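Local coordinates for protein putative TetR family transcriptional regulator (Streptomyces coelicolor A3, PDB 3BQY) that probably binds operator DNA through a helix-turn-helix domain and regulates transcription, as other dimeric TetR-family proteins do, at residues S18-L23 and D48-M53; L80-R85 and F194-L199; V97-H102 and F139-T144. All blocks are in the same frame, centred on the assembly; numbering follows the deposited sequence. Where two conformers were deposited one is given.

Contact 1: residues S18-L23 and D48-M53; sequences SGLDTL and DLLTAM
Leu20 and Leu23 meet Leu50 and selenomethionine Met53 wholly through apolar side chains, and no hydrogen bond crosses between residues 18-23 and 48-53. The backbones stay well apart, with the CA atoms of Leu20 and Leu50 9.8 Å from each other, so long, branched or flexible side chains are needed to bridge the gap. Leu20 and Leu50 slant across one another, and their methyls CD1 of Leu20 and CD2 of Leu50 come within 3.8 Å. The same Leu50 CD2 lies 4.2 Å from Leu23 CD2, which places one methyl of the helix against both leucines of the loop.

Leu23 and Met53 instead reach out end to end. Leu23 CD2 sits 3.7 Å from Met53 CE and 4.0 Å from its SE. Met53 is bent at its third torsion (chi3 74°), which carries the terminal methyl round to meet the leucine; an unbranched, pliable chain suits this distance.

Polar interactions act within each segment or reach outward. Gly19 is the first residue to leave the helical backbone geometry after helix 4-18, with a positive phi of 87°, a conformation that glycine, with no CB to meet the preceding carbonyl oxygen, takes easily. Leu23 N then bonds to Leu20 O at 3.1 Å, holding the short turn that presents both leucines. Asp21 OD1 forms a salt bridge with Arg96, and Leu20 N donates to Asp93 OD2, tying the turn to the region around helix 94-99.

The contact thus joins the turn between helices 4-18 and 25-32 to helix 46-57 within the predicted DNA-binding domain. Helix 4-18 supplies Leu14 beside Leu23, Leu15 beside Leu20 and Met53, and Ala11 beside Met53, while Val97 of helix 94-99 packs on Leu20.

Contact 2: residues L80-R85 and F194-L199; sequences LARALR and FGLRLL
Leu196 points its forked end at Ala81 and Arg82, meeting one with both methyls and the other with a single branch. Its CD1 lies 3.7 Å from Ala81 CB and its CD2 4.1 Å from that same CB, so the alanine methyl faces the fork of the leucine. Alanine suits this place because its short side chain lets the two helices approach, with the CA atoms of Ala81 and Leu196 only 8.0 Å apart. A chi1 of -165° swings Leu196 CG away from its own backbone N and sends the fork toward helix 73-89.

Arg82 runs across Leu196 at about a right angle. Its CG is 4.2 Å from Leu196 CD2, a grazing contact made by the aliphatic part of an extended chain. Arginine serves two ends here: its methylenes border the apolar contact, while its guanidinium is held by salt bridges from NE to Glu193 and from NH1 to Glu75. These two carboxylates, one on each of the paired helices, limit the rotation of the guanidinium and probably offset its charge.

Helix 73-89 thereby packs on helix 188-206 inside the C-terminal domain. Phe192 adds an aromatic side chain against Ala81 and Arg82, Val136 of helix 126-151 also touches Ala81, and helix 188-206 meets the second subunit, where Leu199 packs on Leu199 of that chain.

Contact 3: residues V97-H102 and F139-T144; sequences VFAGTH and FTVGHT
In Val141 a chi1 of 169° sets CG1 opposite the backbone N, and CG2 opposite the carbonyl carbon, so that the two methyls spread toward different partners on residues 97-102. Phe98, with its ring likewise swung away from the backbone N (chi1 -175°), brings the CD2-CE2 side of that ring to Val141. The valine CG2 lies 3.8 Å from Phe98 CD2, near the ring plane, so the methyl abuts an edge of the phenyl and the two side chains cross at roughly a right angle. The other methyl, CG1, sits 3.8 Å from Ala99 CB. A branch at CB thus lets one short residue meet two neighbours at once, and the small Ala99 permits a close approach, its CA being 6.8 Å from that of Val141.

Within helix 126-151, Thr144 OG1 donates to Thr140 O at 2.7 Å, tilted 29° from the carbonyl plane. Thr144 N reaches this oxygen from the opposite face, so two donors grip it, and the threonine hydroxyl is satisfied locally in a buried setting.

Helix 94-99 ends here, with Gly100 leaving helical geometry and Thr101 forming backbone hydrogen bonds to the second subunit. Ala99 also packs on Glu146 of that subunit. This all-helical packing against a long central helix, beside the partner chain, belongs to the C-terminal domain of a TetR-type dimer.

From the N terminus, contact 1 closes first, joining the turn after helix 4-18 to helix 46-57 and enclosing the predicted helix-turn-helix. Helix 73-89 then opens contact 2, which closes only near the C terminus on helix 188-206; contact 3, between residues 97-102 and 139-144, is nested within that long loop. Contacts 1 and 2 have centres 25 Å apart and do not touch. Contact 3 bridges them: Thr51 probably hydrogen-bonds to His102 N, joining the predicted DNA-binding region to the C-terminal domain, while Arg85 of contact 2 packs on His143 and Thr144. Contacts 2 and 3 both also touch the second subunit.

Contact 1: residues S18-L23 and D48-M53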
loop_
_atom_site.group_PDB
_atom_site.type_symbol
_atom_site.label_atom_id
_atom_site.label_comp_id
_atom_site.label_asym_id
_atom_site.label_seq_id
_atom_site.Cartn_x
_atom_site.Cartn_y
_atom_site.Cartn_z
ATOM N N SER A 18 1.474 -20.131 -8.623
ATOM C CA SER A 18 0.262 -19.650 -9.271
ATOM C C SER A 18 -0.418 -18.446 -8.598
ATOM O O SER A 18 -1.530 -18.072 -8.987
ATOM C CB SER A 18 -0.704 -20.815 -9.510
ATOM O OG SER A 18 -0.828 -21.574 -8.333
ATOM N N GLY A 19 0.247 -17.826 -7.617
ATOM C CA GLY A 19 -0.239 -16.572 -7.056
ATOM C C GLY A 19 -1.226 -16.687 -5.914
ATOM O O GLY A 19 -1.772 -17.760 -5.649
ATOM N N LEU A 20 -1.460 -15.570 -5.237
ATOM C CA LEU A 20 -2.316 -15.547 -4.066
ATOM C C LEU A 20 -3.774 -15.932 -4.334
ATOM O O LEU A 20 -4.405 -16.589 -3.496
ATOM C CB LEU A 20 -2.262 -14.183 -3.361
ATOM C CG LEU A 20 -3.092 -13.996 -2.098
ATOM C CD1 LEU A 20 -2.730 -15.029 -1.024
ATOM C CD2 LEU A 20 -2.897 -12.584 -1.554
ATOM N N ASP A 21 -4.324 -15.480 -5.447
ATOM C CA ASP A 21 -5.732 -15.747 -5.731
ATOM C C ASP A 21 -6.078 -17.239 -5.848
ATOM O O ASP A 21 -7.211 -17.636 -5.588
ATOM C CB ASP A 21 -6.176 -14.978 -6.976
ATOM C CG ASP A 21 -6.173 -13.471 -6.760
ATOM O OD1 ASP A 21 -6.322 -13.026 -5.603
ATOM O OD2 ASP A 21 -6.037 -12.739 -7.758
ATOM N N THR A 22 -5.096 -18.067 -6.213
ATOM C CA THR A 22 -5.358 -19.505 -6.421
ATOM C C THR A 22 -4.995 -20.310 -5.175
ATOM O O THR A 22 -5.246 -21.511 -5.120
ATOM C CB THR A 22 -4.548 -20.099 -7.600
ATOM O OG1 THR A 22 -3.175 -20.252 -7.188
ATOM C CG2 THR A 22 -4.613 -19.208 -8.787
ATOM N N LEU A 23 -4.396 -19.655 -4.191
ATOM C CA LEU A 23 -4.004 -20.346 -2.965
ATOM C C LEU A 23 -5.230 -20.616 -2.101
ATOM O O LEU A 23 -5.799 -19.705 -1.526
ATOM C CB LEU A 23 -2.962 -19.535 -2.185
ATOM C CG LEU A 23 -2.498 -20.095 -0.828
ATOM C CD1 LEU A 23 -1.754 -21.407 -1.016
ATOM C CD2 LEU A 23 -1.598 -19.107 -0.173
ATOM N N ASP A 48 -5.133 -17.428 9.195
ATOM C CA ASP A 48 -4.093 -17.864 10.141
ATOM C C ASP A 48 -2.869 -18.386 9.384
ATOM O O ASP A 48 -1.725 -18.072 9.727
ATOM C CB ASP A 48 -4.626 -18.943 11.096
ATOM C CG ASP A 48 -5.788 -18.435 11.960
ATOM O OD1 ASP A 48 -5.671 -17.341 12.533
ATOM O OD2 ASP A 48 -6.826 -19.119 12.057
ATOM N N LEU A 49 -3.106 -19.159 8.342
ATOM C CA LEU A 49 -2.016 -19.557 7.449
ATOM C C LEU A 49 -1.334 -18.318 6.818
ATOM O O LEU A 49 -0.105 -18.211 6.843
ATOM C CB LEU A 49 -2.523 -20.517 6.360
ATOM C CG LEU A 49 -1.525 -20.835 5.235
ATOM C CD1 LEU A 49 -0.346 -21.684 5.768
ATOM C CD2 LEU A 49 -2.249 -21.514 4.083
ATOM N N LEU A 50 -2.114 -17.406 6.252
ATOM C CA LEU A 50 -1.555 -16.180 5.647
ATOM C C LEU A 50 -0.737 -15.371 6.635
ATOM O O LEU A 50 0.351 -14.871 6.293
ATOM C CB LEU A 50 -2.654 -15.311 5.019
ATOM C CG LEU A 50 -3.306 -15.953 3.771
ATOM C CD1 LEU A 50 -4.587 -15.202 3.440
ATOM C CD2 LEU A 50 -2.373 -15.990 2.593
ATOM N N THR A 51 -1.234 -15.266 7.863
ATOM C CA THR A 51 -0.537 -14.547 8.925
ATOM C C THR A 51 0.829 -15.215 9.198
ATOM O O THR A 51 1.856 -14.536 9.296
ATOM C CB THR A 51 -1.443 -14.455 10.170
ATOM O OG1 THR A 51 -2.557 -13.597 9.860
ATOM C CG2 THR A 51 -0.692 -13.921 11.389
ATOM N N ALA A 52 0.840 -16.546 9.275
ATOM C CA ALA A 52 2.080 -17.302 9.490
ATOM C C ALA A 52 3.076 -17.152 8.322
ATOM O O ALA A 52 4.291 -17.023 8.544
ATOM C CB ALA A 52 1.769 -18.799 9.788
HETATM N N MSE A 53 2.550 -17.123 7.099
HETATM C CA MSE A 53 3.340 -16.865 5.904
HETATM C C MSE A 53 4.006 -15.490 5.947
HETATM O O MSE A 53 5.218 -15.379 5.710
HETATM C CB MSE A 53 2.472 -17.010 4.653
HETATM C CG MSE A 53 2.097 -18.489 4.349
HETATM SE SE MSE A 53 0.583 -18.577 3.108
HETATM C CE MSE A 53 1.572 -18.053 1.524
#

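Contact 2: residues L80-R85 and F194-L199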
loop_
_atom_site.group_PDB
_atom_site.type_symbol
_atom_site.label_atom_id
_atom_site.label_comp_id
_atom_site.label_asym_id
_atom_site.label_seq_id
_atom_site.Cartn_x
_atom_site.Cartn_y
_atom_site.Cartn_z
ATOM N N LEU A 80 16.767 -1.184 6.649
ATOM C CA LEU A 80 15.548 -1.839 7.152
ATOM C C LEU A 80 14.408 -1.793 6.134
ATOM O O LEU A 80 13.731 -2.804 5.919
ATOM C CB LEU A 80 15.088 -1.189 8.450
ATOM C CG LEU A 80 15.882 -1.562 9.711
ATOM C CD1 LEU A 80 15.522 -0.552 10.777
ATOM C CD2 LEU A 80 15.529 -3.005 10.189
ATOM N N ALA A 81 14.155 -0.618 5.557
ATOM C CA ALA A 81 13.100 -0.470 4.547
ATOM C C ALA A 81 13.420 -1.300 3.316
ATOM O O ALA A 81 12.560 -2.005 2.792
ATOM C CB ALA A 81 12.935 1.016 4.143
ATOM N N ARG A 82 14.663 -1.237 2.850
ATOM C CA ARG A 82 15.064 -2.075 1.712
ATOM C C ARG A 82 14.896 -3.578 1.964
ATOM O O ARG A 82 14.493 -4.332 1.073
ATOM C CB ARG A 82 16.540 -1.844 1.370
ATOM C CG ARG A 82 16.827 -0.574 0.678
ATOM C CD ARG A 82 18.302 -0.516 0.251
ATOM N NE ARG A 82 18.597 0.882 0.050
ATOM C CZ ARG A 82 19.489 1.580 0.712
ATOM N NH1 ARG A 82 20.273 0.999 1.621
ATOM N NH2 ARG A 82 19.645 2.855 0.393
ATOM N N ALA A 83 15.261 -4.020 3.163
ATOM C CA ALA A 83 15.167 -5.431 3.505
ATOM C C ALA A 83 13.716 -5.847 3.574
ATOM O O ALA A 83 13.379 -6.950 3.157
ATOM C CB ALA A 83 15.857 -5.728 4.847
ATOM N N LEU A 84 12.844 -4.968 4.068
ATOM C CA LEU A 84 11.413 -5.280 4.064
ATOM C C LEU A 84 10.899 -5.434 2.621
ATOM O O LEU A 84 10.222 -6.418 2.287
ATOM C CB LEU A 84 10.612 -4.192 4.823
ATOM C CG LEU A 84 9.062 -4.359 4.733
ATOM C CD1 LEU A 84 8.584 -5.707 5.304
ATOM C CD2 LEU A 84 8.309 -3.198 5.427
ATOM N N ARG A 85 11.204 -4.463 1.766
ATOM C CA ARG A 85 10.867 -4.567 0.352
ATOM C C ARG A 85 11.375 -5.879 -0.274
ATOM O O ARG A 85 10.637 -6.567 -0.977
ATOM C CB ARG A 85 11.408 -3.357 -0.416
ATOM C CG ARG A 85 11.147 -3.442 -1.897
ATOM C CD ARG A 85 11.604 -2.179 -2.615
ATOM N NE ARG A 85 11.504 -2.313 -4.067
ATOM C CZ ARG A 85 12.512 -2.637 -4.866
ATOM N NH1 ARG A 85 13.716 -2.827 -4.359
ATOM N NH2 ARG A 85 12.322 -2.764 -6.176
ATOM N N PHE A 194 14.227 6.606 -4.464
ATOM C CA PHE A 194 13.859 8.014 -4.515
ATOM C C PHE A 194 12.870 8.332 -3.394
ATOM O O PHE A 194 13.013 9.349 -2.705
ATOM C CB PHE A 194 13.256 8.363 -5.881
ATOM C CG PHE A 194 12.867 9.798 -6.012
ATOM C CD1 PHE A 194 13.819 10.765 -6.368
ATOM C CD2 PHE A 194 11.564 10.203 -5.741
ATOM C CE1 PHE A 194 13.448 12.114 -6.496
ATOM C CE2 PHE A 194 11.191 11.538 -5.867
ATOM C CZ PHE A 194 12.125 12.493 -6.247
ATOM N N GLY A 195 11.840 7.499 -3.246
ATOM C CA GLY A 195 10.821 7.732 -2.209
ATOM C C GLY A 195 11.413 7.621 -0.817
ATOM O O GLY A 195 11.104 8.417 0.067
ATOM N N LEU A 196 12.296 6.647 -0.629
ATOM C CA LEU A 196 12.995 6.471 0.621
ATOM C C LEU A 196 13.874 7.690 0.935
ATOM O O LEU A 196 13.910 8.172 2.077
ATOM C CB LEU A 196 13.835 5.164 0.514
ATOM C CG LEU A 196 14.415 4.508 1.725
ATOM C CD1 LEU A 196 13.357 4.415 2.879
ATOM C CD2 LEU A 196 15.072 3.161 1.330
ATOM N N ARG A 197 14.581 8.190 -0.080
ATOM C CA ARG A 197 15.373 9.415 0.052
ATOM C C ARG A 197 14.505 10.605 0.484
ATOM O O ARG A 197 14.901 11.370 1.367
ATOM C CB ARG A 197 16.113 9.755 -1.262
ATOM C CG ARG A 197 16.558 11.227 -1.388
ATOM C CD ARG A 197 17.624 11.454 -2.482
ATOM N NE ARG A 197 17.121 11.751 -3.828
ATOM C CZ ARG A 197 17.533 12.778 -4.578
ATOM N NH1 ARG A 197 17.043 12.958 -5.793
ATOM N NH2 ARG A 197 18.444 13.637 -4.115
ATOM N N LEU A 198 13.341 10.770 -0.146
ATOM C CA LEU A 198 12.399 11.847 0.268
ATOM C C LEU A 198 12.065 11.743 1.779
ATOM O O LEU A 198 12.110 12.757 2.495
ATOM C CB LEU A 198 11.074 11.819 -0.507
ATOM C CG LEU A 198 11.151 12.076 -2.011
ATOM C CD1 LEU A 198 9.741 12.111 -2.600
ATOM C CD2 LEU A 198 11.879 13.418 -2.269
ATOM N N LEU A 199 11.677 10.544 2.221
ATOM C CA LEU A 199 11.321 10.303 3.635
ATOM C C LEU A 199 12.491 10.620 4.551
ATOM O O LEU A 199 12.306 11.290 5.566
ATOM C CB LEU A 199 10.843 8.839 3.875
ATOM C CG LEU A 199 9.518 8.473 3.145
ATOM C CD1 LEU A 199 9.136 6.947 3.283
ATOM C CD2 LEU A 199 8.366 9.321 3.741
#

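Contact 3: residues V97-H102 and F139-T144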
loop_
_atom_site.group_PDB
_atom_site.type_symbol
_atom_site.label_atom_id
_atom_site.label_comp_id
_atom_site.label_asym_id
_atom_site.label_seq_id
_atom_site.Cartn_x
_atom_site.Cartn_y
_atom_site.Cartn_z
ATOM N N VAL A 97 0.106 -10.405 0.832
ATOM C CA VAL A 97 0.031 -11.285 1.991
ATOM C C VAL A 97 0.404 -10.515 3.269
ATOM O O VAL A 97 -0.283 -10.617 4.288
ATOM C CB VAL A 97 0.929 -12.542 1.821
ATOM C CG1 VAL A 97 0.908 -13.420 3.084
ATOM C CG2 VAL A 97 0.497 -13.380 0.564
ATOM N N PHE A 98 1.510 -9.781 3.224
ATOM C CA PHE A 98 1.957 -9.001 4.387
ATOM C C PHE A 98 0.942 -7.910 4.774
ATOM O O PHE A 98 0.577 -7.799 5.950
ATOM C CB PHE A 98 3.322 -8.375 4.083
ATOM C CG PHE A 98 3.935 -7.651 5.250
ATOM C CD1 PHE A 98 4.486 -8.361 6.308
ATOM C CD2 PHE A 98 3.929 -6.239 5.294
ATOM C CE1 PHE A 98 5.055 -7.697 7.414
ATOM C CE2 PHE A 98 4.504 -5.570 6.378
ATOM C CZ PHE A 98 5.052 -6.300 7.442
ATOM N N ALA A 99 0.481 -7.150 3.782
ATOM C CA ALA A 99 -0.457 -6.038 3.999
ATOM C C ALA A 99 -1.768 -6.512 4.635
ATOM O O ALA A 99 -2.317 -5.831 5.518
ATOM C CB ALA A 99 -0.733 -5.285 2.694
ATOM N N GLY A 100 -2.239 -7.688 4.227
ATOM C CA GLY A 100 -3.487 -8.236 4.761
ATOM C C GLY A 100 -3.421 -9.074 6.038
ATOM O O GLY A 100 -4.414 -9.728 6.374
ATOM N N THR A 101 -2.295 -9.065 6.756
ATOM C CA THR A 101 -2.086 -9.998 7.895
ATOM C C THR A 101 -2.929 -9.661 9.149
ATOM O O THR A 101 -3.222 -8.487 9.386
ATOM C CB THR A 101 -0.602 -10.095 8.305
ATOM O OG1 THR A 101 -0.444 -11.153 9.266
ATOM C CG2 THR A 101 -0.122 -8.795 8.959
ATOM N N HIS A 102 -3.294 -10.670 9.958
ATOM C CA HIS A 102 -4.219 -10.441 11.091
ATOM C C HIS A 102 -3.650 -10.625 12.497
ATOM O O HIS A 102 -4.394 -10.697 13.486
ATOM C CB HIS A 102 -5.519 -11.239 10.918
ATOM C CG HIS A 102 -6.502 -10.569 10.011
ATOM N ND1 HIS A 102 -6.434 -10.669 8.635
ATOM C CD2 HIS A 102 -7.555 -9.759 10.277
ATOM C CE1 HIS A 102 -7.417 -9.969 8.095
ATOM N NE2 HIS A 102 -8.112 -9.407 9.069
ATOM N N PHE A 139 4.791 3.452 3.204
ATOM C CA PHE A 139 5.343 3.714 1.855
ATOM C C PHE A 139 5.942 2.416 1.247
ATOM O O PHE A 139 5.722 2.096 0.074
ATOM C CB PHE A 139 6.441 4.777 1.899
ATOM C CG PHE A 139 7.268 4.797 0.646
ATOM C CD1 PHE A 139 6.699 5.237 -0.569
ATOM C CD2 PHE A 139 8.579 4.293 0.649
ATOM C CE1 PHE A 139 7.435 5.203 -1.762
ATOM C CE2 PHE A 139 9.332 4.270 -0.539
ATOM C CZ PHE A 139 8.761 4.710 -1.748
ATOM N N THR A 140 6.724 1.686 2.039
ATOM C CA THR A 140 7.356 0.482 1.521
ATOM C C THR A 140 6.308 -0.538 1.044
ATOM O O THR A 140 6.458 -1.128 -0.028
ATOM C CB THR A 140 8.284 -0.169 2.577
ATOM O OG1 THR A 140 9.285 0.782 2.954
ATOM C CG2 THR A 140 8.961 -1.438 2.016
ATOM N N VAL A 141 5.283 -0.773 1.862
ATOM C CA VAL A 141 4.218 -1.706 1.493
ATOM C C VAL A 141 3.452 -1.217 0.250
ATOM O O VAL A 141 3.236 -1.981 -0.684
ATOM C CB VAL A 141 3.251 -1.962 2.683
ATOM C CG1 VAL A 141 1.976 -2.728 2.218
ATOM C CG2 VAL A 141 3.977 -2.733 3.814
ATOM N N GLY A 142 3.041 0.058 0.239
ATOM C CA GLY A 142 2.323 0.626 -0.913
ATOM C C GLY A 142 3.151 0.512 -2.185
ATOM O O GLY A 142 2.649 0.112 -3.236
ATOM N N HIS A 143 4.435 0.855 -2.084
ATOM C CA HIS A 143 5.326 0.766 -3.250
ATOM C C HIS A 143 5.440 -0.681 -3.761
ATOM O O HIS A 143 5.363 -0.950 -4.978
ATOM C CB HIS A 143 6.750 1.245 -2.903
ATOM C CG HIS A 143 7.755 0.806 -3.914
ATOM N ND1 HIS A 143 8.066 1.556 -5.027
ATOM C CD2 HIS A 143 8.454 -0.354 -4.031
ATOM C CE1 HIS A 143 8.942 0.896 -5.770
ATOM N NE2 HIS A 143 9.185 -0.271 -5.195
ATOM N N THR A 144 5.642 -1.619 -2.836
ATOM C CA THR A 144 5.881 -3.019 -3.215
ATOM C C THR A 144 4.590 -3.661 -3.766
ATOM O O THR A 144 4.620 -4.422 -4.744
ATOM C CB THR A 144 6.479 -3.813 -2.024
ATOM O OG1 THR A 144 7.621 -3.084 -1.520
ATOM C CG2 THR A 144 6.980 -5.207 -2.514
#